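Local coordinates for cell wall binding protein cwp8 (Peptoclostridium difficile, PDB 5J6Q) that probably anchors itself to the bacterial cell wall through its three CWB2 modules, as a surface protein associated with the S-layer, at residues E399-Q411 with I444-L458. Residues are numbered along the deposited sequence; the frame is centred on the assembly and turned at random.
Sequences EDRFETSLEIAKQ and IIVTGNELDANAEKL. With SO4 (sulfate ion), chain E.
Ser405 OG is gripped from both segments. Across the contact Val446 N donates to Ser405 OG at 3.0 Å, and the bond is nearly straight (169°). The hydroxyl passes its own proton back to Phe402 O, one turn earlier in helix 401-410. The chi1 of 78° sets OG between the backbone N and the carbonyl carbon, where both partners can be met. Strand 444-447 is an edge strand of its parallel sheet, and Ile445 and Thr447 make backbone bonds to Phe420, Val422 and Gly424, in and just after strand 418-423. Val446 N faces the other way and is satisfied by the serine.

The Phe402 ring lies beside the end of this strand. Its CE2 comes 3.3 Å from Thr447 C, and Val446 O sits at the ring edge. Arg401 CG covers one ring face, 3.8 Å above its centre. Val446 CG1 touches both Arg401 CG and Phe402 CD2. Arg401 then bends at chi3 (63°) and wraps a sulfate, probably from the crystallisation liquor. Arg401 N and NE both donate to sulfate O4, and NH1 reaches sulfate O2 at 2.7 Å.

Further along the helix the contact is apolar. Leu406 CD2 lies against Ala455 CA and CB, with Ile445 CG2 at 4.1 Å. Ala409 CB meets Ile445 CD1 and presses tightly on Leu458 CD2 (3.4 Å). Asp452 caps helix 453-458 through OD1, which accepts from Asn454 N and Asn454 ND2.

Helix 401-410 thus packs nearly antiparallel to the strand, within one CWB2 module, while Val446 also touches helix 322-327. A serine on the helix ties down a buried strand N-H, and the Phe402 ring and aliphatic groups make up the rest. The sulfate at the helix start, held by Arg401 N and its guanidinium, implies that this spot can hold an anion; whether a wall polymer binds here is not known.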
ATOM      1  N   GLU A 399      15.102  14.464 -43.059  1.00 80.47           N
ATOM      2  CA  GLU A 399      16.140  13.460 -43.369  1.00 80.30           C
ATOM      3  C   GLU A 399      16.890  12.996 -42.128  1.00 81.12           C
ATOM      4  O   GLU A 399      17.383  11.865 -42.091  1.00 80.86           O
ATOM      5  CB  GLU A 399      17.143  14.052 -44.380  1.00 79.27           C
ATOM      6  N   ASP A 400      17.001  13.874 -41.128  1.00 80.69           N
ATOM      7  CA  ASP A 400      17.660  13.554 -39.870  1.00 75.99           C
ATOM      8  C   ASP A 400      17.018  14.378 -38.741  1.00 71.08           C
ATOM      9  O   ASP A 400      16.099  15.156 -38.991  1.00 68.23           O
ATOM     10  CB  ASP A 400      19.181  13.809 -39.968  1.00 75.32           C
ATOM     11  CG  ASP A 400      19.578  15.171 -40.495  1.00 77.30           C
ATOM     12  OD1 ASP A 400      18.890  16.176 -40.152  1.00 77.93           O
ATOM     13  OD2 ASP A 400      20.581  15.246 -41.235  1.00 78.53           O
ATOM     14  N   ARG A 401      17.514  14.212 -37.512  1.00 69.22           N
ATOM     15  CA  ARG A 401      17.001  14.846 -36.292  1.00 67.15           C
ATOM     16  C   ARG A 401      17.022  16.347 -36.344  1.00 66.00           C
ATOM     17  O   ARG A 401      16.114  17.011 -35.820  1.00 63.34           O
ATOM     18  CB  ARG A 401      17.841  14.387 -35.096  1.00 66.83           C
ATOM     19  CG  ARG A 401      19.126  15.184 -34.989  1.00 68.82           C
ATOM     20  CD  ARG A 401      20.044  14.570 -33.995  1.00 68.08           C
ATOM     21  NE  ARG A 401      20.407  13.249 -34.446  1.00 56.51           N
ATOM     22  CZ  ARG A 401      21.042  12.361 -33.700  1.00 57.70           C
ATOM     23  NH1 ARG A 401      21.367  11.181 -34.206  1.00 56.86           N
ATOM     24  NH2 ARG A 401      21.349  12.633 -32.441  1.00 55.30           N
ATOM     25  N   PHE A 402      18.080  16.889 -36.970  1.00 63.68           N
ATOM     26  CA  PHE A 402      18.266  18.320 -37.090  1.00 64.09           C
ATOM     27  C   PHE A 402      17.109  18.834 -37.905  1.00 67.79           C
ATOM     28  O   PHE A 402      16.517  19.855 -37.576  1.00 68.50           O
ATOM     29  CB  PHE A 402      19.616  18.659 -37.791  1.00 63.96           C
ATOM     30  CG  PHE A 402      20.809  17.967 -37.154  1.00 68.72           C
ATOM     31  CD1 PHE A 402      21.406  16.873 -37.766  1.00 68.17           C
ATOM     32  CD2 PHE A 402      21.319  18.399 -35.930  1.00 63.31           C
ATOM     33  CE1 PHE A 402      22.489  16.218 -37.166  1.00 68.44           C
ATOM     34  CE2 PHE A 402      22.400  17.745 -35.342  1.00 57.06           C
ATOM     35  CZ  PHE A 402      22.977  16.654 -35.967  1.00 60.36           C
ATOM     36  N   GLU A 403      16.796  18.106 -38.981  1.00 71.49           N
ATOM     37  CA  GLU A 403      15.720  18.494 -39.882  1.00 76.94           C
ATOM     38  C   GLU A 403      14.369  18.251 -39.234  1.00 72.59           C
ATOM     39  O   GLU A 403      13.466  19.068 -39.387  1.00 70.07           O
ATOM     40  CB  GLU A 403      15.829  17.713 -41.198  1.00 81.55           C
ATOM     41  CG  GLU A 403      16.981  18.205 -42.052  1.00 98.12           C
ATOM     42  CD  GLU A 403      17.147  17.393 -43.315  1.00114.52           C
ATOM     43  OE1 GLU A 403      16.123  17.085 -43.969  1.00121.12           O
ATOM     44  OE2 GLU A 403      18.301  17.062 -43.650  1.00123.56           O
ATOM     45  N   THR A 404      14.220  17.141 -38.517  1.00 68.71           N
ATOM     46  CA  THR A 404      12.956  16.899 -37.870  1.00 67.66           C
ATOM     47  C   THR A 404      12.653  18.008 -36.870  1.00 66.13           C
ATOM     48  O   THR A 404      11.514  18.469 -36.828  1.00 66.15           O
ATOM     49  CB  THR A 404      12.996  15.520 -37.284  1.00 70.24           C
ATOM     50  OG1 THR A 404      13.112  14.619 -38.413  1.00 66.03           O
ATOM     51  CG2 THR A 404      11.744  15.206 -36.408  1.00 67.82           C
ATOM     52  N   SER A 405      13.659  18.511 -36.132  1.00 62.32           N
ATOM     53  CA  SER A 405      13.357  19.514 -35.137  1.00 59.04           C
ATOM     54  C   SER A 405      12.828  20.748 -35.802  1.00 59.67           C
ATOM     55  O   SER A 405      11.872  21.319 -35.300  1.00 59.55           O
ATOM     56  CB  SER A 405      14.563  19.797 -34.232  1.00 58.03           C
ATOM     57  OG  SER A 405      15.577  20.629 -34.784  1.00 58.81           O
ATOM     58  N   LEU A 406      13.407  21.173 -36.960  1.00 59.35           N
ATOM     59  CA  LEU A 406      12.845  22.363 -37.644  1.00 60.39           C
ATOM     60  C   LEU A 406      11.367  22.088 -38.106  1.00 56.21           C
ATOM     61  O   LEU A 406      10.515  22.964 -38.032  1.00 52.94           O
ATOM     62  CB  LEU A 406      13.743  22.737 -38.843  1.00 66.06           C
ATOM     63  CG  LEU A 406      15.212  22.904 -38.452  1.00 76.54           C
ATOM     64  CD1 LEU A 406      16.133  22.668 -39.666  1.00 80.91           C
ATOM     65  CD2 LEU A 406      15.417  24.298 -37.901  1.00 74.59           C
ATOM     66  N   GLU A 407      11.063  20.890 -38.561  1.00 55.38           N
ATOM     67  CA  GLU A 407       9.680  20.575 -38.920  1.00 63.32           C
ATOM     68  C   GLU A 407       8.757  20.698 -37.686  1.00 65.07           C
ATOM     69  O   GLU A 407       7.679  21.286 -37.789  1.00 62.82           O
ATOM     70  CB  GLU A 407       9.597  19.164 -39.503  1.00 68.14           C
ATOM     71  CG  GLU A 407      10.353  19.048 -40.817  1.00 76.36           C
ATOM     72  CD  GLU A 407       9.854  20.040 -41.864  1.00 85.96           C
ATOM     73  OE1 GLU A 407      10.678  20.508 -42.666  1.00 90.56           O
ATOM     74  OE2 GLU A 407       8.637  20.361 -41.881  1.00 88.36           O
ATOM     75  N   ILE A 408       9.196  20.157 -36.499  1.00 65.27           N
ATOM     76  CA  ILE A 408       8.381  20.266 -35.268  1.00 58.94           C
ATOM     77  C   ILE A 408       8.197  21.708 -35.029  1.00 53.91           C
ATOM     78  O   ILE A 408       7.092  22.206 -34.756  1.00 51.20           O
ATOM     79  CB  ILE A 408       9.129  19.662 -34.029  1.00 52.77           C
ATOM     80  CG1 ILE A 408       9.182  18.150 -34.117  1.00 53.37           C
ATOM     81  CG2 ILE A 408       8.472  20.099 -32.749  1.00 43.46           C
ATOM     82  CD1 ILE A 408      10.184  17.562 -33.052  1.00 54.46           C
ATOM     83  N   ALA A 409       9.357  22.392 -35.059  1.00 56.51           N
ATOM     84  CA  ALA A 409       9.410  23.823 -34.845  1.00 64.31           C
ATOM     85  C   ALA A 409       8.340  24.545 -35.686  1.00 69.08           C
ATOM     86  O   ALA A 409       7.640  25.419 -35.158  1.00 69.98           O
ATOM     87  CB  ALA A 409      10.781  24.332 -35.220  1.00 66.15           C
ATOM     88  N   LYS A 410       8.207  24.168 -36.969  1.00 72.20           N
ATOM     89  CA  LYS A 410       7.245  24.806 -37.867  1.00 79.72           C
ATOM     90  C   LYS A 410       5.777  24.549 -37.496  1.00 79.88           C
ATOM     91  O   LYS A 410       4.934  25.404 -37.778  1.00 78.32           O
ATOM     92  CB  LYS A 410       7.509  24.341 -39.296  1.00 82.51           C
ATOM     93  CG  LYS A 410       8.694  25.040 -39.929  1.00 86.68           C
ATOM     94  CD  LYS A 410       8.636  24.917 -41.460  1.00 98.37           C
ATOM     95  CE  LYS A 410       9.928  24.371 -42.021  1.00105.83           C
ATOM     96  NZ  LYS A 410       9.691  23.293 -43.033  1.00115.02           N
ATOM     97  N   GLN A 411       5.469  23.379 -36.875  1.00 75.81           N
ATOM     98  CA  GLN A 411       4.114  23.022 -36.435  1.00 66.42           C
ATOM     99  C   GLN A 411       3.677  23.856 -35.221  1.00 64.18           C
ATOM    100  O   GLN A 411       2.529  23.759 -34.786  1.00 65.19           O
ATOM    101  CB  GLN A 411       4.030  21.545 -36.043  1.00 62.24           C
ATOM    102  CG  GLN A 411       4.239  20.594 -37.193  1.00 69.03           C
ATOM    103  CD  GLN A 411       2.950  20.392 -37.964  1.00 75.88           C
ATOM    104  OE1 GLN A 411       1.863  20.969 -37.628  1.00 76.05           O
ATOM    105  NE2 GLN A 411       3.035  19.546 -38.984  1.00 76.38           N
ATOM    106  N   ILE A 444      12.580  23.829 -29.756  1.00 49.19           N
ATOM    107  CA  ILE A 444      13.831  23.316 -29.320  1.00 50.18           C
ATOM    108  C   ILE A 444      14.483  22.966 -30.607  1.00 50.85           C
ATOM    109  O   ILE A 444      14.079  22.003 -31.254  1.00 48.37           O
ATOM    110  CB  ILE A 444      13.653  22.054 -28.422  1.00 49.96           C
ATOM    111  CG1 ILE A 444      13.135  22.447 -27.012  1.00 43.99           C
ATOM    112  CG2 ILE A 444      14.968  21.328 -28.332  1.00 40.54           C
ATOM    113  CD1 ILE A 444      12.644  21.188 -26.232  1.00 40.03           C
ATOM    114  N   ILE A 445      15.514  23.713 -30.967  1.00 52.94           N
ATOM    115  CA  ILE A 445      16.151  23.486 -32.237  1.00 51.07           C
ATOM    116  C   ILE A 445      17.378  22.694 -31.961  1.00 53.46           C
ATOM    117  O   ILE A 445      18.165  23.061 -31.082  1.00 54.88           O
ATOM    118  CB  ILE A 445      16.449  24.889 -32.858  1.00 54.84           C
ATOM    119  CG1 ILE A 445      15.113  25.693 -33.058  1.00 47.72           C
ATOM    120  CG2 ILE A 445      17.196  24.708 -34.175  1.00 53.08           C
ATOM    121  CD1 ILE A 445      14.088  24.910 -33.948  1.00 46.48           C
ATOM    122  N   VAL A 446      17.534  21.628 -32.679  1.00 49.29           N
ATOM    123  CA  VAL A 446      18.655  20.729 -32.557  1.00 48.39           C
ATOM    124  C   VAL A 446      19.592  21.092 -33.731  1.00 55.90           C
ATOM    125  O   VAL A 446      19.100  21.172 -34.859  1.00 57.78           O
ATOM    126  CB  VAL A 446      18.119  19.313 -32.690  1.00 46.32           C
ATOM    127  CG1 VAL A 446      19.246  18.290 -32.597  1.00 44.74           C
ATOM    128  CG2 VAL A 446      17.057  19.038 -31.629  1.00 44.76           C
ATOM    129  N   THR A 447      20.933  21.266 -33.480  1.00 62.62           N
ATOM    130  CA  THR A 447      21.836  21.657 -34.560  1.00 70.47           C
ATOM    131  C   THR A 447      23.137  20.835 -34.582  1.00 73.44           C
ATOM    132  O   THR A 447      23.574  20.272 -33.560  1.00 72.46           O
ATOM    133  CB  THR A 447      22.135  23.178 -34.436  1.00 73.83           C
ATOM    134  OG1 THR A 447      22.857  23.607 -35.612  1.00 74.79           O
ATOM    135  CG2 THR A 447      22.963  23.508 -33.181  1.00 71.15           C
ATOM    136  N   GLY A 448      23.735  20.751 -35.780  1.00 72.45           N
ATOM    137  CA  GLY A 448      24.975  20.027 -35.964  1.00 69.48           C
ATOM    138  C   GLY A 448      26.063  21.041 -35.740  1.00 75.92           C
ATOM    139  O   GLY A 448      25.822  22.072 -35.121  1.00 78.50           O
ATOM    140  N   ASN A 449      27.252  20.765 -36.254  1.00 85.58           N
ATOM    141  CA  ASN A 449      28.390  21.663 -36.074  1.00 95.37           C
ATOM    142  C   ASN A 449      28.142  23.076 -36.555  1.00 99.07           C
ATOM    143  O   ASN A 449      28.740  24.011 -36.031  1.00 99.57           O
ATOM    144  CB  ASN A 449      29.597  21.081 -36.765  1.00100.28           C
ATOM    145  CG  ASN A 449      30.203  20.052 -35.873  1.00102.92           C
ATOM    146  OD1 ASN A 449      30.486  18.930 -36.311  1.00103.63           O
ATOM    147  ND2 ASN A 449      30.376  20.348 -34.585  1.00105.71           N
ATOM    148  N   GLU A 450      27.266  23.240 -37.534  1.00102.49           N
ATOM    149  CA  GLU A 450      26.938  24.566 -38.041  1.00111.42           C
ATOM    150  C   GLU A 450      25.429  24.720 -38.258  1.00113.87           C
ATOM    151  O   GLU A 450      24.765  23.832 -38.796  1.00113.12           O
ATOM    152  CB  GLU A 450      27.702  24.862 -39.346  1.00116.40           C
ATOM    153  CG  GLU A 450      27.383  23.911 -40.485  1.00121.49           C
ATOM    154  CD  GLU A 450      28.182  24.230 -41.736  1.00128.49           C
ATOM    155  OE1 GLU A 450      27.558  24.524 -42.780  1.00132.69           O
ATOM    156  OE2 GLU A 450      29.430  24.189 -41.673  1.00133.88           O
ATOM    157  N   LEU A 451      24.900  25.861 -37.823  1.00114.33           N
ATOM    158  CA  LEU A 451      23.489  26.215 -37.931  1.00117.36           C
ATOM    159  C   LEU A 451      23.004  26.281 -39.382  1.00117.90           C
ATOM    160  O   LEU A 451      23.605  26.966 -40.205  1.00117.02           O
ATOM    161  CB  LEU A 451      23.298  27.580 -37.255  1.00117.53           C
ATOM    162  CG  LEU A 451      21.856  27.983 -36.989  1.00117.55           C
ATOM    163  CD1 LEU A 451      21.261  27.131 -35.887  1.00117.14           C
ATOM    164  CD2 LEU A 451      21.828  29.439 -36.579  1.00117.08           C
ATOM    165  N   ASP A 452      21.921  25.554 -39.685  1.00117.67           N
ATOM    166  CA  ASP A 452      21.298  25.513 -41.003  1.00120.50           C
ATOM    167  C   ASP A 452      20.602  26.845 -41.295  1.00120.74           C
ATOM    168  O   ASP A 452      20.182  27.537 -40.365  1.00118.96           O
ATOM    169  CB  ASP A 452      20.278  24.361 -41.058  1.00123.44           C
ATOM    170  CG  ASP A 452      19.655  24.174 -42.424  1.00129.37           C
ATOM    171  OD1 ASP A 452      18.542  24.698 -42.645  1.00133.46           O
ATOM    172  OD2 ASP A 452      20.281  23.503 -43.273  1.00132.62           O
ATOM    173  N   ALA A 453      20.462  27.193 -42.580  1.00120.88           N
ATOM    174  CA  ALA A 453      19.852  28.452 -42.995  1.00120.08           C
ATOM    175  C   ALA A 453      18.429  28.577 -42.493  1.00119.20           C
ATOM    176  O   ALA A 453      18.034  29.642 -42.021  1.00118.73           O
ATOM    177  CB  ALA A 453      19.866  28.554 -44.510  1.00119.94           C
ATOM    178  N   ASN A 454      17.657  27.495 -42.584  1.00118.25           N
ATOM    179  CA  ASN A 454      16.266  27.524 -42.135  1.00117.00           C
ATOM    180  C   ASN A 454      16.186  27.693 -40.629  1.00116.31           C
ATOM    181  O   ASN A 454      15.232  28.289 -40.133  1.00114.50           O
ATOM    182  CB  ASN A 454      15.549  26.251 -42.558  1.00116.03           C
ATOM    183  CG  ASN A 454      15.420  26.155 -44.053  1.00115.00           C
ATOM    184  OD1 ASN A 454      14.517  26.760 -44.642  1.00114.25           O
ATOM    185  ND2 ASN A 454      16.298  25.437 -44.745  1.00114.29           N
ATOM    186  N   ALA A 455      17.183  27.180 -39.893  1.00116.00           N
ATOM    187  CA  ALA A 455      17.184  27.327 -38.442  1.00117.46           C
ATOM    188  C   ALA A 455      17.353  28.802 -38.097  1.00118.20           C
ATOM    189  O   ALA A 455      16.667  29.320 -37.221  1.00117.71           O
ATOM    190  CB  ALA A 455      18.317  26.514 -37.837  1.00117.95           C
ATOM    191  N   GLU A 456      18.264  29.476 -38.807  1.00119.49           N
ATOM    192  CA  GLU A 456      18.541  30.892 -38.612  1.00119.94           C
ATOM    193  C   GLU A 456      17.317  31.737 -38.969  1.00118.70           C
ATOM    194  O   GLU A 456      17.066  32.759 -38.332  1.00117.06           O
ATOM    195  CB  GLU A 456      19.735  31.295 -39.490  1.00121.68           C
ATOM    196  CG  GLU A 456      20.190  32.723 -39.264  1.00126.32           C
ATOM    197  CD  GLU A 456      21.508  33.027 -39.951  1.00132.15           C
ATOM    198  OE1 GLU A 456      22.405  32.157 -39.934  1.00135.13           O
ATOM    199  OE2 GLU A 456      21.641  34.138 -40.505  1.00136.28           O
ATOM    200  N   LYS A 457      16.556  31.307 -39.981  1.00117.00           N
ATOM    201  CA  LYS A 457      15.366  32.027 -40.426  1.00117.79           C
ATOM    202  C   LYS A 457      14.248  31.948 -39.387  1.00117.89           C
ATOM    203  O   LYS A 457      13.450  32.867 -39.271  1.00116.69           O
ATOM    204  CB  LYS A 457      14.882  31.441 -41.764  1.00118.40           C
ATOM    205  CG  LYS A 457      13.706  32.197 -42.366  1.00119.30           C
ATOM    206  CD  LYS A 457      13.142  31.458 -43.574  1.00120.30           C
ATOM    207  N   LEU A 458      14.191  30.860 -38.628  1.00118.71           N
ATOM    208  CA  LEU A 458      13.148  30.693 -37.626  1.00120.17           C
ATOM    209  C   LEU A 458      13.482  31.428 -36.334  1.00121.04           C
ATOM    210  O   LEU A 458      12.575  31.808 -35.599  1.00120.13           O
ATOM    211  CB  LEU A 458      12.975  29.194 -37.343  1.00120.77           C
ATOM    212  CG  LEU A 458      11.629  28.794 -36.748  1.00121.13           C
ATOM    213  CD1 LEU A 458      10.480  29.437 -37.500  1.00121.33           C
ATOM    214  CD2 LEU A 458      11.498  27.294 -36.827  1.00121.33           C
TER
HETATM  215  S   SO4 E 704      19.695  10.767 -37.429  1.00 96.49           S
HETATM  216  O1  SO4 E 704      20.792  10.918 -38.423  1.00 98.24           O
HETATM  217  O2  SO4 E 704      20.116   9.952 -36.292  1.00 95.24           O
HETATM  218  O3  SO4 E 704      18.605  10.085 -38.057  1.00 98.03           O
HETATM  219  O4  SO4 E 704      19.324  12.121 -37.008  1.00 96.06           O